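Local coordinates for periplasmic beta-glucosidase (Pseudomonas aeruginosa, PDB 6R5T), which probably hydrolyses terminal, non-reducing beta-D-glucosyl residues in the periplasm, releasing beta-D-glucose, at residues 8-13 against 316-321; 12-17 against 70-75; 454-459 against 499-504; 475-480 against 493-498; 700-703 against 707-710. The protein carries 1 engineered substitution. All blocks are in the same frame, centred on the assembly; numbering follows the deposited sequence.

Interaction 1: 8-13 against 316-321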
# COMPACT_ATOMS: atom_id res chain seq x y z
N ALA A 8 -18.38 43.02 11.13
CA ALA A 8 -18.44 43.25 12.59
C ALA A 8 -19.78 43.91 12.94
O ALA A 8 -20.36 43.52 13.96
CB ALA A 8 -17.27 44.11 13.02
N SER A 9 -20.29 44.84 12.14
CA SER A 9 -21.55 45.54 12.43
C SER A 9 -22.67 44.51 12.33
O SER A 9 -23.54 44.45 13.23
CB SER A 9 -21.79 46.71 11.50
OG SER A 9 -23.14 47.20 11.58
N LEU A 10 -22.65 43.68 11.28
CA LEU A 10 -23.70 42.64 11.14
C LEU A 10 -23.63 41.66 12.31
O LEU A 10 -24.68 41.32 12.90
CB LEU A 10 -23.59 41.93 9.79
CG LEU A 10 -24.61 40.83 9.56
CD1 LEU A 10 -26.04 41.31 9.74
CD2 LEU A 10 -24.48 40.36 8.13
N MET A 11 -22.44 41.16 12.66
CA MET A 11 -22.34 40.16 13.76
C MET A 11 -22.75 40.75 15.12
O MET A 11 -23.25 39.99 15.91
CB MET A 11 -20.92 39.60 13.82
CG MET A 11 -20.75 38.67 12.65
SD MET A 11 -19.22 37.79 12.67
CE MET A 11 -19.39 36.77 14.14
N ALA A 12 -22.56 42.05 15.32
CA ALA A 12 -22.99 42.73 16.58
C ALA A 12 -24.52 42.70 16.67
O ALA A 12 -25.03 42.91 17.77
CB ALA A 12 -22.44 44.16 16.66
N ARG A 13 -25.23 42.48 15.58
CA ARG A 13 -26.71 42.44 15.59
C ARG A 13 -27.23 41.03 15.88
O ARG A 13 -28.45 40.84 16.07
CB ARG A 13 -27.26 42.90 14.23
CG ARG A 13 -26.78 44.26 13.76
CD ARG A 13 -27.41 44.65 12.42
NE ARG A 13 -28.82 44.75 12.63
CZ ARG A 13 -29.74 45.01 11.71
NH1 ARG A 13 -29.37 45.23 10.47
NH2 ARG A 13 -31.01 45.03 12.07
N ASP A 316 -16.53 33.62 9.00
CA ASP A 316 -16.05 33.02 7.74
C ASP A 316 -17.22 32.84 6.77
O ASP A 316 -17.03 33.06 5.55
CB ASP A 316 -15.29 31.73 8.03
CG ASP A 316 -13.95 31.89 8.73
OD1 ASP A 316 -13.49 33.04 8.83
OD2 ASP A 316 -13.41 30.84 9.20
N VAL A 317 -18.40 32.43 7.25
CA VAL A 317 -19.55 32.28 6.34
C VAL A 317 -19.92 33.66 5.77
O VAL A 317 -20.15 33.78 4.55
CB VAL A 317 -20.72 31.61 7.06
CG1 VAL A 317 -21.96 31.63 6.18
CG2 VAL A 317 -20.35 30.17 7.44
N LEU A 318 -20.02 34.67 6.65
CA LEU A 318 -20.47 36.01 6.22
C LEU A 318 -19.45 36.59 5.25
O LEU A 318 -19.86 37.20 4.26
CB LEU A 318 -20.64 36.89 7.47
CG LEU A 318 -21.75 36.47 8.43
CD1 LEU A 318 -21.78 37.46 9.58
CD2 LEU A 318 -23.10 36.35 7.76
N ALA A 319 -18.19 36.34 5.48
CA ALA A 319 -17.14 36.89 4.61
C ALA A 319 -17.23 36.23 3.22
O ALA A 319 -17.01 36.90 2.24
CB ALA A 319 -15.79 36.71 5.21
N ALA A 320 -17.55 34.95 3.14
CA ALA A 320 -17.73 34.30 1.83
C ALA A 320 -18.90 34.92 1.08
O ALA A 320 -18.81 35.20 -0.12
CB ALA A 320 -17.92 32.82 2.00
N LYS A 321 -20.00 35.15 1.78
CA LYS A 321 -21.18 35.76 1.13
C LYS A 321 -20.85 37.18 0.67
O LYS A 321 -21.34 37.57 -0.40
CB LYS A 321 -22.31 35.74 2.14
CG LYS A 321 -22.80 34.33 2.44
CD LYS A 321 -23.92 34.26 3.46
CE LYS A 321 -24.43 32.85 3.61
NZ LYS A 321 -25.63 32.75 4.46
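Lys321 NZ, one turn beyond the Leu318 that meets Leu10 and Met11, is gripped by three oxygens: Pro73 O, Gln22 OE1 and Gly47 O. Its long, straight chain carries the charge from helix 307-323 to these acceptors, fixing a buried ammonium in the (beta/alpha)8-barrel, or TIM-barrel, domain of this family 3 hydrolase. The contact itself is apolar and packs the N-terminal helix 2-12 against helix 307-323. Leu318 takes part in both pairs. With chi1 at -65° and the chain extended beyond, the side chain puts its CD1 methyl within reach of both Leu10 and Met11. Leu10 CD2 approaches that methyl loosely, at 4.2 Å. Met11 comes much closer, its CG lying 3.5 Å from Leu318 CD1, tighter than carbons usually sit. Leucine suits the buried side because it is wholly apolar and its CD1 serves both partners. The unbranched methionine suits the other because its flexible thioether can adapt to several neighbours, also touching Asp311, Cys314 and Arg315 of helix 307-323 and Lys19 of helix 16-22. The bend at its chi3 (65°) turns CE aside, while chi2 (-173°) carries Met11 SD straight on to lie 4.0 Å from Leu318 CD1.

Interaction 2: 12-17 against 70-75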
# COMPACT_ATOMS: atom_id res chain seq x y z
N ALA A 12 -22.56 42.05 15.32
CA ALA A 12 -22.99 42.73 16.58
C ALA A 12 -24.52 42.70 16.67
O ALA A 12 -25.03 42.91 17.77
CB ALA A 12 -22.44 44.16 16.66
N ARG A 13 -25.23 42.48 15.58
CA ARG A 13 -26.71 42.44 15.59
C ARG A 13 -27.23 41.03 15.88
O ARG A 13 -28.45 40.84 16.07
CB ARG A 13 -27.26 42.90 14.23
CG ARG A 13 -26.78 44.26 13.76
CD ARG A 13 -27.41 44.65 12.42
NE ARG A 13 -28.82 44.75 12.63
CZ ARG A 13 -29.74 45.01 11.71
NH1 ARG A 13 -29.37 45.23 10.47
NH2 ARG A 13 -31.01 45.03 12.07
N MET A 14 -26.36 40.01 15.76
CA MET A 14 -26.84 38.62 15.65
C MET A 14 -26.86 37.94 17.01
O MET A 14 -25.90 38.02 17.76
CB MET A 14 -25.95 37.82 14.67
CG MET A 14 -26.11 38.33 13.29
SD MET A 14 -24.83 37.62 12.16
CE MET A 14 -25.52 35.97 11.98
N SER A 15 -27.96 37.23 17.27
CA SER A 15 -28.06 36.29 18.39
C SER A 15 -27.14 35.10 18.10
O SER A 15 -26.84 34.85 16.89
CB SER A 15 -29.45 35.78 18.63
OG SER A 15 -29.93 35.06 17.52
N ASN A 16 -26.85 34.34 19.12
CA ASN A 16 -26.12 33.06 18.85
C ASN A 16 -26.95 32.14 17.98
O ASN A 16 -26.36 31.45 17.10
CB ASN A 16 -25.66 32.38 20.13
CG ASN A 16 -24.30 32.88 20.57
OD1 ASN A 16 -23.67 33.73 19.94
ND2 ASN A 16 -23.85 32.34 21.69
N ALA A 17 -28.27 32.12 18.11
CA ALA A 17 -29.11 31.30 17.22
C ALA A 17 -28.85 31.68 15.76
O ALA A 17 -28.78 30.78 14.85
CB ALA A 17 -30.55 31.46 17.64
N LEU A 70 -33.00 39.19 9.89
CA LEU A 70 -31.84 39.91 9.30
C LEU A 70 -31.71 39.78 7.77
O LEU A 70 -30.93 40.55 7.21
CB LEU A 70 -30.55 39.45 9.99
CG LEU A 70 -30.43 39.86 11.46
CD1 LEU A 70 -29.18 39.26 12.09
CD2 LEU A 70 -30.40 41.37 11.58
N LYS A 71 -32.44 38.87 7.15
CA LYS A 71 -32.49 38.71 5.68
C LYS A 71 -31.08 38.42 5.15
O LYS A 71 -30.72 38.96 4.11
CB LYS A 71 -33.12 39.95 5.04
CG LYS A 71 -34.51 40.21 5.65
CD LYS A 71 -35.17 41.51 5.30
CE LYS A 71 -36.50 41.65 6.01
NZ LYS A 71 -36.32 41.82 7.47
N ILE A 72 -30.29 37.62 5.86
CA ILE A 72 -28.93 37.26 5.37
C ILE A 72 -29.12 36.29 4.22
O ILE A 72 -29.73 35.24 4.40
CB ILE A 72 -28.07 36.67 6.51
CG1 ILE A 72 -27.84 37.69 7.64
CG2 ILE A 72 -26.76 36.16 5.95
CD1 ILE A 72 -27.21 37.12 8.85
N PRO A 73 -28.57 36.60 3.02
CA PRO A 73 -28.77 35.74 1.86
C PRO A 73 -28.06 34.39 2.00
O PRO A 73 -27.06 34.28 2.73
CB PRO A 73 -28.13 36.48 0.71
CG PRO A 73 -27.08 37.29 1.37
CD PRO A 73 -27.71 37.74 2.70
N LEU A 74 -28.64 33.40 1.35
CA LEU A 74 -28.00 32.07 1.23
C LEU A 74 -26.91 32.18 0.18
O LEU A 74 -26.99 33.03 -0.71
CB LEU A 74 -29.05 31.07 0.74
CG LEU A 74 -30.21 30.87 1.70
CD1 LEU A 74 -31.36 30.24 0.97
CD2 LEU A 74 -29.79 30.04 2.89
N PHE A 75 -25.95 31.26 0.27
CA PHE A 75 -25.25 30.84 -0.97
C PHE A 75 -25.68 29.42 -1.35
O PHE A 75 -26.15 28.64 -0.51
CB PHE A 75 -23.73 31.03 -0.87
CG PHE A 75 -22.99 30.05 -0.01
CD1 PHE A 75 -22.73 28.76 -0.43
CD2 PHE A 75 -22.44 30.44 1.20
CE1 PHE A 75 -21.98 27.89 0.35
CE2 PHE A 75 -21.71 29.58 1.99
CZ PHE A 75 -21.48 28.29 1.57
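Leu70 turns its two methyls to two different neighbours, one lying over the Arg13 guanidinium and the other against the shaft of Met14. This pins the link between helix 2-12 and helix 16-22 to the loop leading into strand 75-78, the third strand of the TIM barrel. The arginine is bent at chi3 (63°), which swings its flat end across the leucine. Leu70 CD2 then sits over the centre of the guanidinium face, 3.7 Å from Arg13 CZ. Such a face forms no hydrogen bonds along its normal, so a methyl is a fitting neighbour there, while the planar N-H groups point elsewhere. Arg13 also touches a crystal neighbour, which may influence its pose.

The other branch, Leu70 CD1, presses on Met14 CG at 3.4 Å, a tight carbon pair in which the two chains run at a slant to each other. Farther along, Met14 bends at its own chi3 (75°) and meets Ile72 tip to tip, with Met14 CE 3.7 Å from Ile72 CD1. The long, flexible methionine spans most of the distance, and the stiffer, beta-branched isoleucine offers CD1 at its end; both are apolar, as suits this buried part, where Met14 also reaches Cys314 and Leu318 of helix 307-323.

The backbone of 12-17 is held by polar groups. Arg13 O accepts from Arg69 NH2, and Ser15, the N-cap of helix 16-22, caps a backbone N of that helix while its own N donates to Glu18 OE2, the reciprocity of a capping box. Beside the methyl contact, Met14 SD lies 4.1 Å from Ile72 CD1.

Interaction 3: 454-459 against 499-504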
# COMPACT_ATOMS: atom_id res chain seq x y z
N ARG A 454 -29.65 -11.18 -23.36
CA ARG A 454 -29.15 -12.40 -24.05
C ARG A 454 -27.98 -13.03 -23.30
O ARG A 454 -27.32 -12.36 -22.50
CB ARG A 454 -28.73 -12.12 -25.48
CG ARG A 454 -29.89 -11.72 -26.37
CD ARG A 454 -29.41 -11.22 -27.67
NE ARG A 454 -28.73 -9.94 -27.59
CZ ARG A 454 -27.97 -9.46 -28.56
NH1 ARG A 454 -27.84 -10.17 -29.67
NH2 ARG A 454 -27.38 -8.30 -28.46
N SER A 455 -27.73 -14.31 -23.57
CA SER A 455 -26.56 -15.01 -22.99
C SER A 455 -25.28 -14.32 -23.48
O SER A 455 -25.26 -13.74 -24.58
CB SER A 455 -26.56 -16.47 -23.37
OG SER A 455 -26.20 -16.62 -24.73
N ALA A 456 -24.21 -14.42 -22.73
CA ALA A 456 -22.88 -13.91 -23.16
C ALA A 456 -22.50 -14.52 -24.52
O ALA A 456 -22.00 -13.80 -25.42
CB ALA A 456 -21.83 -14.22 -22.12
N GLU A 457 -22.78 -15.81 -24.70
CA GLU A 457 -22.44 -16.51 -25.97
C GLU A 457 -23.23 -15.92 -27.15
O GLU A 457 -22.65 -15.76 -28.23
CB GLU A 457 -22.77 -18.01 -25.85
CG GLU A 457 -21.83 -18.74 -24.91
CD GLU A 457 -21.95 -18.45 -23.40
OE1 GLU A 457 -20.92 -18.67 -22.70
OE2 GLU A 457 -23.05 -17.97 -22.93
N ALA A 458 -24.52 -15.63 -26.99
CA ALA A 458 -25.34 -15.07 -28.10
C ALA A 458 -24.80 -13.68 -28.48
O ALA A 458 -24.69 -13.36 -29.64
CB ALA A 458 -26.80 -15.01 -27.71
N MET A 459 -24.46 -12.86 -27.48
CA MET A 459 -23.89 -11.52 -27.75
C MET A 459 -22.56 -11.65 -28.50
O MET A 459 -22.32 -10.89 -29.45
CB MET A 459 -23.69 -10.75 -26.45
CG MET A 459 -25.00 -10.21 -25.94
SD MET A 459 -24.75 -9.17 -24.41
CE MET A 459 -24.72 -10.36 -23.11
N GLN A 499 -15.80 -8.37 -21.30
CA GLN A 499 -15.28 -7.60 -22.43
C GLN A 499 -13.94 -8.18 -22.93
O GLN A 499 -13.65 -8.04 -24.12
CB GLN A 499 -15.20 -6.14 -22.04
CG GLN A 499 -16.56 -5.51 -21.76
CD GLN A 499 -16.36 -4.09 -21.30
OE1 GLN A 499 -15.83 -3.31 -22.09
NE2 GLN A 499 -16.72 -3.77 -20.05
N ARG A 500 -13.08 -8.69 -22.04
CA ARG A 500 -11.80 -9.29 -22.51
C ARG A 500 -12.10 -10.56 -23.30
O ARG A 500 -11.40 -10.80 -24.30
CB ARG A 500 -10.86 -9.61 -21.34
CG ARG A 500 -10.35 -8.36 -20.67
CD ARG A 500 -9.23 -8.55 -19.66
NE ARG A 500 -9.79 -9.07 -18.46
CZ ARG A 500 -9.75 -10.34 -18.10
NH1 ARG A 500 -9.05 -11.19 -18.82
NH2 ARG A 500 -10.35 -10.72 -16.99
N ARG A 501 -13.14 -11.29 -22.92
CA ARG A 501 -13.55 -12.48 -23.71
C ARG A 501 -13.95 -12.02 -25.12
O ARG A 501 -13.56 -12.68 -26.13
CB ARG A 501 -14.72 -13.15 -22.99
CG ARG A 501 -15.14 -14.46 -23.64
CD ARG A 501 -16.23 -15.07 -22.78
NE ARG A 501 -16.69 -16.30 -23.40
CZ ARG A 501 -17.83 -16.92 -23.10
NH1 ARG A 501 -18.68 -16.40 -22.23
NH2 ARG A 501 -18.15 -18.03 -23.74
N LEU A 502 -14.72 -10.95 -25.21
CA LEU A 502 -15.12 -10.31 -26.49
C LEU A 502 -13.88 -9.95 -27.31
O LEU A 502 -13.77 -10.26 -28.52
CB LEU A 502 -16.02 -9.09 -26.20
CG LEU A 502 -16.34 -8.18 -27.37
CD1 LEU A 502 -17.18 -8.95 -28.39
CD2 LEU A 502 -17.06 -6.95 -26.87
N LEU A 503 -12.91 -9.25 -26.68
CA LEU A 503 -11.71 -8.79 -27.40
C LEU A 503 -10.94 -10.01 -27.91
O LEU A 503 -10.46 -9.93 -29.04
CB LEU A 503 -10.82 -7.98 -26.46
CG LEU A 503 -11.35 -6.61 -26.04
CD1 LEU A 503 -10.29 -5.90 -25.21
CD2 LEU A 503 -11.76 -5.75 -27.20
N LYS A 504 -10.81 -11.07 -27.13
CA LYS A 504 -10.02 -12.25 -27.57
C LYS A 504 -10.72 -12.86 -28.79
O LYS A 504 -10.05 -13.26 -29.77
CB LYS A 504 -9.86 -13.27 -26.46
CG LYS A 504 -8.83 -12.83 -25.42
CD LYS A 504 -8.70 -13.72 -24.20
CE LYS A 504 -7.86 -13.01 -23.15
NZ LYS A 504 -7.35 -13.94 -22.10
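Ala456 and Glu457 adopt helical backbone angles in the first turn of helix 456-468 and stand across from Arg501, in the first half of helix 497-508. The two helices pack in the alpha/beta C-terminal domain of the family 3 fold, before and after strand 472-478, a middle strand of its sheet. Glu457 starts away from the other helix, but a bend at chi2 (70°) brings its carboxylate round to it. Arg501 does the opposite: its chain is fully extended from CG to NE and spans the gap.

The salt bridge they form is end-on and uses a single oxygen. Arg501 NH2 donates to Glu457 OE1 at 3.0 Å with an N-H...O angle of 154°, and Arg501 NH1 reaches the same Glu457 OE1 at 3.2 Å in a more bent bond. OE1 lies in the guanidinium plane, so both N-H groups can point at it. The carboxylate is turned by 63° from that plane, and both nitrogens approach from one face of it. At this solvent-exposed surface, long charged chains suit a bridge between helices, whereas deeper in Leu502 packs on Leu460 and Ala463.

A glutamate here lies close to a helix N-terminus, where negative charge is probably favoured. Ser455 occupies the N-cap position, its OG accepting from Ala458 N at 3.0 Å. Small Ala456 leaves room for the arginine, with its CB 3.8 Å from Arg501 NH1.

Interaction 4: 475-480 against 493-498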
# COMPACT_ATOMS: atom_id res chain seq x y z
N ALA A 475 -13.51 -1.45 -31.25
CA ALA A 475 -14.06 -2.04 -30.02
C ALA A 475 -14.06 -0.94 -28.94
O ALA A 475 -12.99 -0.40 -28.64
CB ALA A 475 -13.27 -3.23 -29.59
N VAL A 476 -15.21 -0.61 -28.41
CA VAL A 476 -15.39 0.47 -27.43
C VAL A 476 -15.68 -0.24 -26.10
O VAL A 476 -16.77 -0.75 -25.87
CB VAL A 476 -16.48 1.49 -27.81
CG1 VAL A 476 -16.36 2.72 -26.91
CG2 VAL A 476 -16.40 1.88 -29.27
N VAL A 477 -14.66 -0.28 -25.27
CA VAL A 477 -14.60 -1.19 -24.11
C VAL A 477 -13.99 -0.45 -22.93
O VAL A 477 -13.36 0.61 -23.10
CB VAL A 477 -13.79 -2.44 -24.45
CG1 VAL A 477 -14.57 -3.33 -25.40
CG2 VAL A 477 -12.40 -2.12 -24.98
N GLY A 478 -14.18 -1.04 -21.74
CA GLY A 478 -13.50 -0.56 -20.53
C GLY A 478 -14.48 -0.54 -19.37
O GLY A 478 -15.29 -1.44 -19.23
N GLU A 479 -14.44 0.51 -18.57
CA GLU A 479 -15.25 0.62 -17.34
C GLU A 479 -16.51 1.42 -17.61
O GLU A 479 -16.49 2.34 -18.42
CB GLU A 479 -14.47 1.32 -16.21
CG GLU A 479 -13.19 0.63 -15.81
CD GLU A 479 -12.47 1.42 -14.70
OE1 GLU A 479 -12.42 2.66 -14.79
OE2 GLU A 479 -11.95 0.75 -13.75
N SER A 480 -17.59 1.08 -16.95
CA SER A 480 -18.72 1.99 -16.81
C SER A 480 -18.39 3.03 -15.73
O SER A 480 -17.48 2.81 -14.91
CB SER A 480 -20.00 1.24 -16.51
OG SER A 480 -19.94 0.61 -15.24
N LEU A 493 -7.55 -4.40 -12.03
CA LEU A 493 -7.42 -3.19 -12.87
C LEU A 493 -7.59 -3.53 -14.35
O LEU A 493 -7.44 -2.63 -15.18
CB LEU A 493 -6.07 -2.50 -12.66
CG LEU A 493 -5.81 -2.07 -11.21
CD1 LEU A 493 -4.39 -1.56 -11.15
CD2 LEU A 493 -6.80 -1.00 -10.75
N ARG A 494 -7.95 -4.75 -14.68
CA ARG A 494 -8.15 -5.12 -16.10
C ARG A 494 -9.48 -4.58 -16.63
O ARG A 494 -10.40 -4.23 -15.89
CB ARG A 494 -8.10 -6.63 -16.27
CG ARG A 494 -6.72 -7.22 -16.02
CD ARG A 494 -6.71 -8.73 -16.00
NE ARG A 494 -7.58 -9.21 -14.95
CZ ARG A 494 -7.87 -10.49 -14.72
NH1 ARG A 494 -7.29 -11.44 -15.43
NH2 ARG A 494 -8.74 -10.82 -13.78
N ILE A 495 -9.57 -4.59 -17.95
CA ILE A 495 -10.91 -4.48 -18.57
C ILE A 495 -11.74 -5.61 -17.98
O ILE A 495 -11.27 -6.72 -17.77
CB ILE A 495 -10.74 -4.56 -20.09
CG1 ILE A 495 -10.01 -3.36 -20.67
CG2 ILE A 495 -12.05 -4.81 -20.79
CD1 ILE A 495 -9.65 -3.44 -22.15
N PRO A 496 -13.04 -5.38 -17.73
CA PRO A 496 -13.87 -6.47 -17.22
C PRO A 496 -13.80 -7.75 -18.08
O PRO A 496 -13.73 -7.67 -19.30
CB PRO A 496 -15.28 -5.89 -17.23
CG PRO A 496 -15.02 -4.39 -17.04
CD PRO A 496 -13.76 -4.10 -17.82
N ALA A 497 -13.89 -8.89 -17.42
CA ALA A 497 -13.69 -10.21 -18.05
C ALA A 497 -14.66 -10.42 -19.22
O ALA A 497 -14.24 -11.01 -20.23
CB ALA A 497 -13.84 -11.31 -17.03
N SER A 498 -15.91 -10.00 -19.10
CA SER A 498 -16.89 -10.24 -20.19
C SER A 498 -16.38 -9.56 -21.46
O SER A 498 -16.54 -10.09 -22.60
CB SER A 498 -18.27 -9.77 -19.87
OG SER A 498 -18.22 -8.38 -19.52
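Val477 and Ile495 are brought together by their torsions: chi1 of -72° places Val477 CG2 between its backbone N and carbonyl carbon, facing the loop, while in Ile495 chi1 sets CG1 beside its own N and the extended chi2 carries CD1 on to the strand. The contact closes the start of a beta-alpha-beta crossover, in which strand 472-478 leads through a long loop to helix 497-508 and on to strand 513-518. Val477 CG2 meets Ile495 CD1 at 4.2 Å, an easy van der Waals contact between branched side chains. Such residues suit the space between sheet and helix, and Leu503 of the helix and Leu517 of the next strand also border Ile495.

Gly478 ends the strand with phi 137° and psi -138°, where a CB would be jammed against the preceding carbonyl oxygen, so glycine fits this backbone. The two backbones come close here: Gly478 CA is 5.1 Å from Ile495 CA, and Gly478 N is 4.4 Å from Ile495 CG2. That amide is satisfied by Gln499 OE1, a residue from the first turn of the helix.

Proline suits the N-cap position it fills at 496, since its ring restricts the backbone entering the helix and it has no N-H to satisfy. The CD and CG end of that ring meets the strand's last carbonyl, Pro496 CD lying 3.4 Å from Gly478 O.

Interaction 5: 700-703 against 707-710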
# COMPACT_ATOMS: atom_id res chain seq x y z
N PHE A 700 13.55 20.81 -0.78
CA PHE A 700 12.77 19.70 -0.23
C PHE A 700 12.70 19.87 1.28
O PHE A 700 13.57 20.53 1.93
CB PHE A 700 13.39 18.36 -0.61
CG PHE A 700 14.71 18.08 0.05
CD1 PHE A 700 15.89 18.66 -0.42
CD2 PHE A 700 14.79 17.23 1.14
CE1 PHE A 700 17.11 18.42 0.21
CE2 PHE A 700 16.00 16.97 1.75
CZ PHE A 700 17.16 17.58 1.30
N TYR A 701 11.71 19.21 1.84
CA TYR A 701 11.55 19.10 3.30
C TYR A 701 12.40 17.97 3.83
O TYR A 701 12.24 16.77 3.43
CB TYR A 701 10.08 18.89 3.69
CG TYR A 701 9.22 20.09 3.41
CD1 TYR A 701 9.20 21.16 4.30
CD2 TYR A 701 8.53 20.19 2.22
CE1 TYR A 701 8.43 22.27 4.03
CE2 TYR A 701 7.78 21.32 1.93
CZ TYR A 701 7.72 22.34 2.85
OH TYR A 701 6.95 23.45 2.58
N ASP A 702 13.31 18.28 4.75
CA ASP A 702 14.16 17.24 5.36
C ASP A 702 13.43 16.60 6.55
O ASP A 702 12.20 16.81 6.71
CB ASP A 702 15.54 17.81 5.69
CG ASP A 702 15.56 18.72 6.90
OD1 ASP A 702 14.51 18.86 7.56
OD2 ASP A 702 16.65 19.27 7.20
N SER A 703 14.13 15.75 7.31
CA SER A 703 13.52 14.95 8.40
C SER A 703 12.91 15.88 9.46
O SER A 703 11.96 15.45 10.12
CB SER A 703 14.50 14.01 9.05
OG SER A 703 14.91 13.03 8.14
N HIS A 707 12.84 23.33 5.02
CA HIS A 707 12.70 23.43 3.56
C HIS A 707 13.98 23.96 2.93
O HIS A 707 14.13 25.20 2.91
CB HIS A 707 11.52 24.31 3.20
CG HIS A 707 10.99 24.08 1.84
ND1 HIS A 707 10.68 25.13 1.00
CD2 HIS A 707 10.76 22.94 1.13
CE1 HIS A 707 10.20 24.67 -0.14
NE2 HIS A 707 10.24 23.32 -0.08
N THR A 708 14.84 23.05 2.46
CA THR A 708 16.29 23.25 2.23
C THR A 708 16.62 22.94 0.76
O THR A 708 16.03 21.99 0.23
CB THR A 708 17.10 22.43 3.25
OG1 THR A 708 18.50 22.52 2.98
CG2 THR A 708 16.76 20.96 3.30
N ALA A 709 17.50 23.70 0.13
CA ALA A 709 18.20 23.24 -1.09
C ALA A 709 19.67 23.10 -0.72
O ALA A 709 20.26 24.10 -0.28
CB ALA A 709 18.00 24.17 -2.25
N GLU A 710 20.23 21.91 -0.85
CA GLU A 710 21.61 21.65 -0.41
C GLU A 710 22.56 21.84 -1.59
O GLU A 710 22.28 21.42 -2.72
CB GLU A 710 21.73 20.25 0.17
CG GLU A 710 20.79 20.06 1.35
CD GLU A 710 20.67 18.64 1.84
OE1 GLU A 710 20.76 17.72 1.02
OE2 GLU A 710 20.53 18.48 3.07
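Tyr701 and His707 lay their rings one over the other in an offset stack, with ring centroids 4.2 Å apart and planes inclined by 25°. His707 CD2 stands over the centre of the tyrosine ring. A flat imidazole suits this place because it can cover the phenol face. On the other face of the strand pair, Thr708 CG2 makes a CH-pi contact with Phe700, 4.2 Å from that ring's centroid. Phe700 chi1 (68°), with CG between backbone N and carbonyl carbon, lays the ring beside Thr708. Phe700 also receives Glu710 at its edge: Glu710 OE1 is 3.6 Å from Phe700 CZ, near the ring plane, where the C-H groups carry slight positive charge, and the carboxylate stands almost perpendicular to the ring.

These groups hang on a short beta hairpin in the fibronectin type III-like domain. Phe700 and Thr708 are its antiparallel hydrogen-bonded pair, Phe700 N donating to Thr708 O and Thr708 N to Phe700 O, each at 2.9 Å. In the adjoining non-hydrogen-bonded pair, Tyr701 CA and His707 CA are 4.5 Å apart with both side chains on one face, close enough for the rings to stack.

Farther out, Ser665 OG bonds Glu710 OE2, and Arg706 holds Asp702 in a salt bridge. The Glu710 side chain lies about 5 Å from the bound magnesium, which Asp661 and Val663 coordinate. Tyr701 N is tied to Gln202 OE1 in the barrel domain.

How the interactions relate
Interactions 1 and 2 lie together on the barrel domain: they share Ala12 and Arg13 and join where Leu318 CD1 touches Met14 SD, beside the Lys321 anchor. Both are partly buried and mostly apolar. Interactions 3 and 4 lie on the far side of the chain's centre, in the C-terminal domain, and both use helix 497-508. There the chemistry follows depth: 475-480 against 493-498 is wholly buried methyl and backbone packing, whereas 454-459 against 499-504 is a charged bridge at the surface. Interaction 5 stands apart, about 41 Å or more from the others between centres, and it alone combines strand hydrogen bonds with aromatic stacking.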